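Local coordinates for protein Uly1 (Catenovulum maritimum, PDB 7DRQ) that probably cleaves the algal polysaccharide ulvan as a lyase of polysaccharide lyase family 24, and carries bound calcium ions, at residues A[12-17]-A[45-50]; A[71-76]-A[92-97]; A[107-112]-A[125-130]; A[199-204]-A[216-221]. All coordinates share one frame; numbering follows the deposited sequence.

Contact 1: A[12-17]-A[45-50]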
# COMPACT_ATOMS: atom_id res chain seq x y z
N ASP A 12 -2.70 21.71 -7.16
CA ASP A 12 -2.67 21.71 -8.61
C ASP A 12 -1.30 21.31 -9.14
O ASP A 12 -1.05 21.42 -10.35
CB ASP A 12 -3.03 23.09 -9.16
CG ASP A 12 -4.49 23.42 -8.98
OD1 ASP A 12 -5.35 22.56 -9.27
OD2 ASP A 12 -4.78 24.56 -8.53
N GLN A 13 -0.40 20.86 -8.26
CA GLN A 13 0.98 20.60 -8.64
C GLN A 13 1.41 19.18 -8.30
O GLN A 13 2.60 18.94 -8.07
CB GLN A 13 1.92 21.60 -7.96
CG GLN A 13 1.58 23.05 -8.21
CD GLN A 13 2.83 23.89 -8.36
OE1 GLN A 13 3.76 23.78 -7.57
NE2 GLN A 13 2.86 24.73 -9.40
N ALA A 14 0.48 18.23 -8.25
CA ALA A 14 0.85 16.84 -7.97
C ALA A 14 1.62 16.24 -9.14
O ALA A 14 1.25 16.41 -10.31
CB ALA A 14 -0.39 16.00 -7.69
N LEU A 15 2.71 15.55 -8.83
CA LEU A 15 3.57 14.99 -9.86
C LEU A 15 2.86 13.89 -10.64
O LEU A 15 2.19 13.03 -10.07
CB LEU A 15 4.86 14.45 -9.24
CG LEU A 15 5.82 13.73 -10.21
CD1 LEU A 15 6.33 14.70 -11.28
CD2 LEU A 15 6.98 13.09 -9.45
N PHE A 16 3.02 13.91 -11.96
CA PHE A 16 2.47 12.89 -12.84
C PHE A 16 3.50 12.58 -13.92
O PHE A 16 4.20 13.48 -14.39
CB PHE A 16 1.17 13.37 -13.48
CG PHE A 16 0.48 12.34 -14.31
CD1 PHE A 16 -0.37 11.41 -13.72
CD2 PHE A 16 0.64 12.31 -15.68
CE1 PHE A 16 -1.03 10.46 -14.49
CE2 PHE A 16 0.00 11.37 -16.46
CZ PHE A 16 -0.84 10.44 -15.87
N PHE A 17 3.60 11.31 -14.29
CA PHE A 17 4.56 10.87 -15.29
C PHE A 17 3.89 10.95 -16.66
O PHE A 17 3.19 10.02 -17.08
CB PHE A 17 5.07 9.47 -14.97
CG PHE A 17 5.58 9.33 -13.57
CD1 PHE A 17 6.31 10.35 -12.97
CD2 PHE A 17 5.34 8.18 -12.83
CE1 PHE A 17 6.79 10.22 -11.67
CE2 PHE A 17 5.82 8.04 -11.53
CZ PHE A 17 6.53 9.07 -10.95
N ALA A 45 1.12 7.17 -12.45
CA ALA A 45 0.48 8.02 -11.44
C ALA A 45 1.01 7.64 -10.06
O ALA A 45 0.60 6.62 -9.48
CB ALA A 45 -1.04 7.90 -11.51
N ILE A 46 1.93 8.46 -9.53
CA ILE A 46 2.49 8.24 -8.20
C ILE A 46 1.73 9.01 -7.11
O ILE A 46 2.03 8.84 -5.92
CB ILE A 46 3.99 8.63 -8.21
CG1 ILE A 46 4.74 7.96 -7.05
CG2 ILE A 46 4.17 10.16 -8.23
CD1 ILE A 46 6.26 7.91 -7.25
N ALA A 47 0.76 9.83 -7.49
CA ALA A 47 -0.04 10.62 -6.56
C ALA A 47 -1.48 10.76 -7.06
O ALA A 47 -1.71 11.25 -8.17
CB ALA A 47 0.58 12.00 -6.36
N PRO A 48 -2.49 10.33 -6.27
CA PRO A 48 -2.38 9.65 -4.99
C PRO A 48 -2.07 8.17 -5.19
O PRO A 48 -2.67 7.53 -6.05
CB PRO A 48 -3.75 9.86 -4.36
CG PRO A 48 -4.67 9.94 -5.52
CD PRO A 48 -3.89 10.49 -6.69
N HIS A 49 -1.15 7.64 -4.40
CA HIS A 49 -0.71 6.27 -4.58
C HIS A 49 -0.01 5.81 -3.31
O HIS A 49 0.70 6.60 -2.67
CB HIS A 49 0.23 6.15 -5.78
CG HIS A 49 0.36 4.76 -6.31
ND1 HIS A 49 -0.73 3.98 -6.64
CD2 HIS A 49 1.45 4.01 -6.60
CE1 HIS A 49 -0.32 2.81 -7.10
NE2 HIS A 49 1.01 2.81 -7.09
N GLY A 50 -0.20 4.54 -2.96
CA GLY A 50 0.41 3.99 -1.76
C GLY A 50 -0.39 4.33 -0.52
O GLY A 50 -1.55 4.74 -0.57
O HOH W 1 0.25 11.13 -10.21

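Contact 2: A[71-76]-A[92-97]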
# COMPACT_ATOMS: atom_id res chain seq x y z
N ASP A 71 11.26 19.00 -10.11
CA ASP A 71 10.94 19.30 -8.72
C ASP A 71 10.94 17.99 -7.93
O ASP A 71 11.96 17.61 -7.35
CB ASP A 71 9.58 20.01 -8.65
CG ASP A 71 9.28 20.58 -7.28
OD1 ASP A 71 9.31 19.84 -6.29
OD2 ASP A 71 8.97 21.78 -7.20
N ARG A 72 9.81 17.28 -7.95
CA ARG A 72 9.68 15.92 -7.42
C ARG A 72 9.80 15.86 -5.90
O ARG A 72 10.06 14.79 -5.35
CB ARG A 72 10.71 14.95 -8.06
CG ARG A 72 10.87 15.10 -9.58
CD ARG A 72 11.94 14.13 -10.12
NE ARG A 72 13.18 14.14 -9.34
CZ ARG A 72 14.18 15.01 -9.51
NH1 ARG A 72 14.08 15.96 -10.42
NH2 ARG A 72 15.27 14.93 -8.76
N HIS A 73 9.58 16.97 -5.19
CA HIS A 73 9.81 16.96 -3.75
C HIS A 73 8.73 16.18 -3.03
O HIS A 73 7.56 16.15 -3.44
CB HIS A 73 9.86 18.38 -3.20
CG HIS A 73 11.18 19.05 -3.38
ND1 HIS A 73 12.19 18.97 -2.44
CD2 HIS A 73 11.67 19.81 -4.39
CE1 HIS A 73 13.23 19.65 -2.86
NE2 HIS A 73 12.95 20.16 -4.05
N VAL A 74 9.14 15.53 -1.94
CA VAL A 74 8.21 14.85 -1.03
C VAL A 74 7.39 15.89 -0.27
O VAL A 74 7.95 16.80 0.36
CB VAL A 74 8.99 13.95 -0.07
CG1 VAL A 74 8.11 13.49 1.08
CG2 VAL A 74 9.60 12.74 -0.82
N MSE A 75 6.07 15.76 -0.32
CA MSE A 75 5.17 16.71 0.36
C MSE A 75 4.27 16.03 1.37
O MSE A 75 3.86 14.90 1.17
CB MSE A 75 4.28 17.46 -0.64
CG MSE A 75 4.95 17.88 -1.93
SE MSE A 75 6.26 19.29 -1.66
CE MSE A 75 5.13 20.72 -0.93
N LEU A 76 3.94 16.76 2.44
CA LEU A 76 2.99 16.29 3.44
C LEU A 76 1.98 17.40 3.70
O LEU A 76 2.36 18.50 4.11
CB LEU A 76 3.71 15.89 4.74
CG LEU A 76 2.75 15.60 5.90
CD1 LEU A 76 1.85 14.41 5.56
CD2 LEU A 76 3.51 15.36 7.21
N PRO A 92 13.07 18.04 1.81
CA PRO A 92 14.17 18.20 0.86
C PRO A 92 14.28 17.07 -0.14
O PRO A 92 14.73 17.30 -1.27
CB PRO A 92 15.42 18.27 1.76
CG PRO A 92 14.91 18.70 3.10
CD PRO A 92 13.49 18.21 3.22
N HIS A 93 13.90 15.85 0.23
CA HIS A 93 14.10 14.71 -0.66
C HIS A 93 13.27 14.84 -1.93
O HIS A 93 12.10 15.24 -1.89
CB HIS A 93 13.72 13.41 0.03
CG HIS A 93 14.03 12.20 -0.80
ND1 HIS A 93 15.32 11.73 -0.98
CD2 HIS A 93 13.23 11.37 -1.51
CE1 HIS A 93 15.29 10.66 -1.75
NE2 HIS A 93 14.04 10.42 -2.09
N GLN A 94 13.85 14.42 -3.06
CA GLN A 94 13.17 14.41 -4.35
C GLN A 94 13.13 12.98 -4.86
O GLN A 94 14.08 12.23 -4.68
CB GLN A 94 13.87 15.30 -5.39
CG GLN A 94 13.96 16.77 -4.99
CD GLN A 94 15.06 17.49 -5.73
OE1 GLN A 94 16.24 17.39 -5.37
NE2 GLN A 94 14.69 18.21 -6.79
N HIS A 95 12.01 12.61 -5.50
CA HIS A 95 11.85 11.28 -6.08
C HIS A 95 13.08 10.91 -6.91
O HIS A 95 13.48 11.66 -7.81
CB HIS A 95 10.59 11.27 -6.96
CG HIS A 95 10.30 9.95 -7.62
ND1 HIS A 95 10.32 8.75 -6.94
CD2 HIS A 95 9.96 9.66 -8.90
CE1 HIS A 95 10.02 7.77 -7.78
NE2 HIS A 95 9.80 8.30 -8.97
N THR A 96 13.70 9.77 -6.59
CA THR A 96 14.91 9.35 -7.29
C THR A 96 14.61 8.42 -8.46
O THR A 96 15.55 7.95 -9.11
CB THR A 96 15.90 8.69 -6.31
OG1 THR A 96 15.28 7.57 -5.65
CG2 THR A 96 16.35 9.70 -5.27
N GLY A 97 13.34 8.18 -8.77
CA GLY A 97 12.99 7.48 -9.99
C GLY A 97 13.36 6.01 -9.95
O GLY A 97 13.38 5.37 -8.89

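Contact 3: A[107-112]-A[125-130]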
# COMPACT_ATOMS: atom_id res chain seq x y z
N THR A 107 6.52 4.03 -9.66
CA THR A 107 5.35 4.06 -8.78
C THR A 107 5.43 3.07 -7.62
O THR A 107 4.53 3.08 -6.77
CB THR A 107 4.05 3.82 -9.57
OG1 THR A 107 4.18 2.68 -10.43
CG2 THR A 107 3.67 5.06 -10.40
N HIS A 108 6.47 2.23 -7.54
CA HIS A 108 6.68 1.51 -6.28
C HIS A 108 6.99 2.47 -5.15
O HIS A 108 6.72 2.17 -3.98
CB HIS A 108 7.84 0.51 -6.39
CG HIS A 108 7.56 -0.66 -7.28
ND1 HIS A 108 7.78 -0.62 -8.64
CD2 HIS A 108 7.10 -1.90 -7.00
CE1 HIS A 108 7.45 -1.79 -9.17
NE2 HIS A 108 7.05 -2.59 -8.19
N ASN A 109 7.60 3.60 -5.48
CA ASN A 109 8.32 4.43 -4.51
C ASN A 109 7.42 5.45 -3.85
O ASN A 109 7.69 6.64 -3.84
CB ASN A 109 9.49 5.11 -5.20
CG ASN A 109 10.61 4.15 -5.55
OD1 ASN A 109 10.37 2.95 -5.72
ND2 ASN A 109 11.83 4.67 -5.67
N THR A 110 6.33 4.97 -3.27
CA THR A 110 5.32 5.83 -2.67
C THR A 110 5.82 6.45 -1.36
O THR A 110 6.86 6.08 -0.81
CB THR A 110 4.04 5.03 -2.42
OG1 THR A 110 4.36 3.89 -1.60
CG2 THR A 110 3.46 4.57 -3.73
N ILE A 111 5.04 7.40 -0.86
CA ILE A 111 5.26 8.03 0.44
C ILE A 111 4.15 7.57 1.37
O ILE A 111 3.00 8.00 1.23
CB ILE A 111 5.26 9.56 0.34
CG1 ILE A 111 6.17 10.06 -0.80
CG2 ILE A 111 5.65 10.16 1.70
CD1 ILE A 111 5.70 11.42 -1.36
N ALA A 112 4.50 6.74 2.35
CA ALA A 112 3.55 6.28 3.34
C ALA A 112 3.60 7.20 4.56
O ALA A 112 4.67 7.69 4.93
CB ALA A 112 3.84 4.85 3.77
N LEU A 125 7.63 7.16 5.34
CA LEU A 125 8.53 6.23 4.67
C LEU A 125 8.39 6.44 3.17
O LEU A 125 7.27 6.43 2.66
CB LEU A 125 8.20 4.79 5.04
CG LEU A 125 8.59 4.42 6.47
CD1 LEU A 125 7.91 3.14 6.88
CD2 LEU A 125 10.11 4.29 6.62
N TYR A 126 9.50 6.63 2.46
CA TYR A 126 9.29 7.01 1.07
C TYR A 126 10.43 6.60 0.15
O TYR A 126 11.58 6.43 0.57
CB TYR A 126 9.08 8.52 0.95
CG TYR A 126 10.00 9.42 1.75
CD1 TYR A 126 11.22 9.86 1.22
CD2 TYR A 126 9.61 9.92 3.00
CE1 TYR A 126 12.03 10.74 1.93
CE2 TYR A 126 10.42 10.80 3.71
CZ TYR A 126 11.63 11.21 3.18
OH TYR A 126 12.43 12.09 3.90
N ASP A 127 10.07 6.47 -1.13
CA ASP A 127 11.01 6.42 -2.25
C ASP A 127 11.91 5.19 -2.16
O ASP A 127 13.14 5.29 -2.30
CB ASP A 127 11.84 7.70 -2.35
CG ASP A 127 12.26 7.99 -3.78
OD1 ASP A 127 11.64 7.42 -4.71
OD2 ASP A 127 13.20 8.78 -3.99
N MSE A 128 11.30 4.04 -1.93
CA MSE A 128 12.01 2.77 -1.75
C MSE A 128 11.50 1.67 -2.68
O MSE A 128 10.30 1.44 -2.78
CB MSE A 128 11.86 2.30 -0.31
CG MSE A 128 12.45 3.24 0.70
SE MSE A 128 12.45 2.40 2.42
CE MSE A 128 10.85 3.27 3.17
N HIS A 129 12.43 1.00 -3.36
CA HIS A 129 12.08 -0.23 -4.08
C HIS A 129 13.24 -1.22 -3.91
O HIS A 129 14.03 -1.44 -4.83
CB HIS A 129 11.77 0.04 -5.56
CG HIS A 129 11.22 -1.16 -6.27
ND1 HIS A 129 10.83 -1.13 -7.59
CD2 HIS A 129 10.97 -2.42 -5.83
CE1 HIS A 129 10.39 -2.32 -7.95
NE2 HIS A 129 10.46 -3.12 -6.90
N ALA A 130 13.30 -1.82 -2.72
CA ALA A 130 14.27 -2.88 -2.42
C ALA A 130 15.71 -2.42 -2.63
O ALA A 130 16.56 -3.17 -3.13
CB ALA A 130 13.97 -4.13 -3.25
O HOH W 2 7.93 1.14 -1.85
O HOH W 3 8.50 3.76 -0.81

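Contact 4: A[199-204]-A[216-221]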
# COMPACT_ATOMS: atom_id res chain seq x y z
N SER A 199 17.63 -3.32 4.39
CA SER A 199 17.86 -3.35 2.96
C SER A 199 16.82 -4.23 2.27
O SER A 199 16.16 -5.07 2.89
CB SER A 199 19.26 -3.85 2.64
OG SER A 199 19.41 -5.17 3.11
N ARG A 200 16.68 -4.02 0.96
CA ARG A 200 15.78 -4.79 0.10
C ARG A 200 14.32 -4.68 0.54
O ARG A 200 13.56 -5.65 0.44
CB ARG A 200 16.21 -6.26 0.01
CG ARG A 200 17.58 -6.44 -0.63
CD ARG A 200 17.85 -7.92 -0.91
NE ARG A 200 18.84 -8.11 -1.97
CZ ARG A 200 20.14 -8.28 -1.75
NH1 ARG A 200 20.59 -8.27 -0.50
NH2 ARG A 200 20.98 -8.44 -2.76
N LEU A 201 13.91 -3.50 1.00
CA LEU A 201 12.55 -3.29 1.48
C LEU A 201 11.73 -2.49 0.46
O LEU A 201 12.23 -1.55 -0.16
CB LEU A 201 12.55 -2.58 2.83
CG LEU A 201 13.18 -3.32 4.02
CD1 LEU A 201 13.14 -2.45 5.26
CD2 LEU A 201 12.46 -4.63 4.27
N THR A 202 10.45 -2.86 0.33
CA THR A 202 9.50 -2.20 -0.58
C THR A 202 8.11 -2.22 0.07
O THR A 202 7.82 -3.05 0.92
CB THR A 202 9.46 -2.90 -1.95
OG1 THR A 202 10.79 -3.21 -2.39
CG2 THR A 202 8.75 -2.03 -3.02
N TYR A 203 7.27 -1.25 -0.34
CA TYR A 203 5.85 -1.15 -0.00
C TYR A 203 5.58 -0.84 1.46
O TYR A 203 5.02 -1.68 2.17
CB TYR A 203 5.10 -2.44 -0.34
CG TYR A 203 5.14 -2.86 -1.77
CD1 TYR A 203 4.62 -2.06 -2.78
CD2 TYR A 203 5.70 -4.08 -2.12
CE1 TYR A 203 4.65 -2.48 -4.10
CE2 TYR A 203 5.74 -4.50 -3.42
CZ TYR A 203 5.22 -3.71 -4.41
OH TYR A 203 5.28 -4.16 -5.71
N PRO A 204 5.93 0.35 1.95
CA PRO A 204 5.61 0.71 3.35
C PRO A 204 4.10 0.89 3.52
O PRO A 204 3.47 1.65 2.78
CB PRO A 204 6.37 2.02 3.57
CG PRO A 204 6.42 2.64 2.18
CD PRO A 204 6.56 1.47 1.22
N LEU A 216 3.93 -1.24 11.32
CA LEU A 216 4.35 -1.07 9.94
C LEU A 216 4.68 -2.44 9.36
O LEU A 216 5.24 -3.28 10.06
CB LEU A 216 5.57 -0.17 9.83
CG LEU A 216 6.27 -0.28 8.48
CD1 LEU A 216 5.54 0.56 7.38
CD2 LEU A 216 7.72 0.05 8.58
N HIS A 217 4.31 -2.68 8.10
CA HIS A 217 4.84 -3.84 7.41
C HIS A 217 5.38 -3.46 6.04
O HIS A 217 4.94 -2.49 5.42
CB HIS A 217 3.83 -5.01 7.30
CG HIS A 217 2.74 -4.83 6.29
ND1 HIS A 217 1.84 -3.79 6.35
CD2 HIS A 217 2.35 -5.61 5.25
CE1 HIS A 217 0.96 -3.91 5.36
NE2 HIS A 217 1.25 -5.01 4.68
N MSE A 218 6.38 -4.22 5.59
CA MSE A 218 7.02 -4.03 4.30
C MSE A 218 7.36 -5.40 3.74
O MSE A 218 7.37 -6.41 4.46
CB MSE A 218 8.28 -3.15 4.39
CG MSE A 218 8.02 -1.75 4.94
SE MSE A 218 9.58 -0.58 4.79
CE MSE A 218 9.54 -0.32 2.87
N ARG A 219 7.65 -5.44 2.45
CA ARG A 219 8.12 -6.66 1.81
C ARG A 219 9.63 -6.59 1.72
O ARG A 219 10.20 -5.54 1.40
CB ARG A 219 7.51 -6.82 0.41
CG ARG A 219 6.03 -7.07 0.43
CD ARG A 219 5.49 -7.34 -0.97
NE ARG A 219 4.06 -7.06 -1.04
CZ ARG A 219 3.36 -7.06 -2.16
NH1 ARG A 219 3.95 -7.33 -3.32
NH2 ARG A 219 2.06 -6.79 -2.12
N GLN A 220 10.29 -7.70 2.05
CA GLN A 220 11.74 -7.76 1.98
C GLN A 220 12.15 -8.84 1.00
O GLN A 220 11.59 -9.94 1.01
CB GLN A 220 12.36 -8.04 3.34
CG GLN A 220 13.87 -7.79 3.34
CD GLN A 220 14.49 -7.89 4.72
OE1 GLN A 220 14.05 -8.68 5.55
NE2 GLN A 220 15.53 -7.10 4.96
N GLY A 221 13.14 -8.53 0.18
CA GLY A 221 13.71 -9.52 -0.72
C GLY A 221 13.38 -9.26 -2.17
O GLY A 221 13.39 -8.11 -2.62

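Contact 1: A[12-17]-A[45-50]
Phe-16 lies opposite Ala-45 with their CA atoms 5.4 Å apart, and Ala-14 opposite Ala-47, but no direct backbone bond joins 12-17 to 45-50. A water stands between the chains instead: it donates to Leu-15 O at 2.7 Å and accepts from Ala-47 N at 3.1 Å. The rest of the contact is apolar. The far end of the Phe-17 ring leans obliquely on Ile-46, with CZ 3.8 Å from Ile-46 CB and equally near its CG2, while CE2 touches CB too. Ile-46 CG1 stands anti to the backbone N (chi1 -159°), and this puts CG2 between the N and the carbonyl carbon, where it meets both Phe-17 CZ and the carbonyl oxygen of Leu-15. Leu-15 CD2 adds a looser touch on the same methyl at 4.2 Å. Phe-16 uses its CE1 atom, which reaches Ala-45 CB at 3.9 Å; the same ring has a cation-pi partner in Arg-470. At Ala-14 and Ala-47 the two CB atoms meet at 4.3 Å. All the touching residues are buried: Leu-15, Ile-46 and Ala-47 touch strand 59-65, Phe-16 and Ala-45 strand 444-452, and Phe-16 also strand 455-462. Here the N-terminal strand 3-15, which bulges against Arg-470, completes the sheet of the last strands, the closure characteristic of a beta-propeller.

Contact 2: A[71-76]-A[92-97]
Backbone bonds between Val-74 N and His-93 O and between His-95 N and Arg-72 O (2.9 Å) flank His-73 and Gln-94, an antiparallel non-hydrogen-bonded pair. The touching parts run 100° apart, and the bridge is a single pair. Two side chains extend the hydrogen bonding to main-chain carbonyls. Gln-94 NE2 donates to Asp-71 O at 2.9 Å, close to its amide plane, and Arg-72 NE donates to His-95 O at 2.9 Å, near the guanidinium plane. A bend at chi3 (-48°) turns NE toward this oxygen, and Arg-72 NH1 is held separately by Ile-69 O. Gln-94 CG sits over the centre of the His-73 ring, a CH-pi contact of 3.6 Å from CG to the centroid, and its amide lies nearly flat on that ring; Gln-94 NE2 also lies, more loosely, over one face of the Arg-72 guanidinium. Apolar contact is slight: Val-74 CG2 meets the His-93 ring at its edge, 3.9 Å from CD2. Asp-71 OD1 accepts from His-73 N in an Asx turn at the start of strand 73-80, while its OD2 pairs with Arg-66. His-93 and His-95 both bond to Asp-127, and His-93 ND1 also bonds to NZ of Lys-185, a residue of the calcium site. The chain turns a corner at Pro-92, consistent with a connection between beta-propeller strands, with a calcium ion about 9 Å from the His-93 side chain.

Contact 3: A[107-112]-A[125-130]
His-108 and His-129 stack face to face, centroids 3.6 Å apart and planes at 23°. His-129 CE1 lies over the centre of the His-108 ring, whereas His-108 CG lies nearer the rim of the other; the two ND1 atoms are held by separate oxygens of Glu-106, which fixes both rings. The Asn-109 amide stands almost upright to the His-129 ring, its OD1 3.2 Å from His-129 CB. Its ND2 donates at 2.9 Å to Asp-127 OD1, from 48° above the carboxylate plane, and bonds to Tyr-131 OH. Two waters bridge the chains: one donates to His-108 O and Met-128 O, another links Thr-110 O to Met-128 N. Thr-110 O also accepts from Asp-127 N (3.2 Å). Strand pairing begins with Ile-111 and Tyr-126, a non-hydrogen-bonded pair sharing a face, where CG1 packs on CB at 3.7 Å; Ala-112 and Leu-125, a hydrogen-bonded pair, occupy the other. Asp-127 OD2 accepts from Thr-96 N. The hairpin 111-115/122-126 and the loop after it lie between two sheets: Ile-111 and Asp-127 touch Tyr-65 of strand 59-65, Leu-125 and His-129 press on strand 201-208 and Met-128 on strand 214-220.

Contact 4: A[199-204]-A[216-221]
Arg-219 N donates to Thr-202 O at 2.8 Å in a nearly straight bond (166°), and Thr-202 N returns one to Arg-219 O, making the two residues an antiparallel hydrogen-bonded pair. Beyond Leu-201 and Gln-220, a non-hydrogen-bonded pair, Gly-221 N reaches Arg-200 O, which also draws a CA-H contact from Gln-220. The Gln-220 side chain, extended from a CG anti to its backbone N, carries NE2 to Ser-199 O at 3.0 Å; the acceptor lies near the amide plane, and OE1 is taken by Arg-227. On its way the chain brushes Leu-201, whose CD2 is 3.5 Å from Gln-220 CB. Selenomethionine Met-218 bends at chi3 (72°), bringing CE against the 201-204 strand, 3.8 Å from both Leu-201 CB and Pro-204 CD. At Tyr-203, which has positive phi, the register slips by one: Pro-204 has its CA nearest that of Met-218. The Tyr-203 ring swings out beside Arg-219: CE2 lies 3.4 Å from Arg-219 NH1, over one face of the guanidinium, with the two planes 52° apart. Thr-202 CG2 covers a face of the same ring. Arg-219 NH2 goes on to Gly-264 O. Helix 195-198 ends just before Ser-199. Leu-201 and Leu-216 pack against Phe-243 of strand 239-245, Arg-219 and His-217 touch strand 261-269 of the next sheet, and Thr-202 meets His-129 and Ala-130 in the loop that follows strand 122-126.

In the fold
Contacts 1, 3 and 4 are mainly buried, contact 2 only partly. Contacts 3 and 4 each pair the strands of a hairpin, and they are joined by a probable hydrogen bond from Ala-130 N to Leu-201 O. Contact 1, in contrast, packs a loop against the N-terminal strand through apolar packing and one bridging water, while contact 2 ties a strand to the stretch after a corner through polar side chains. Strand 59-65 borders contacts 1, 2 and 3. Asp-127 of contact 3 links to contact 2 through His-93 and Thr-96, and His-95 packs on Ile-46 and Phe-17. Contacts 1 and 4, centres about 21 Å apart, do not touch.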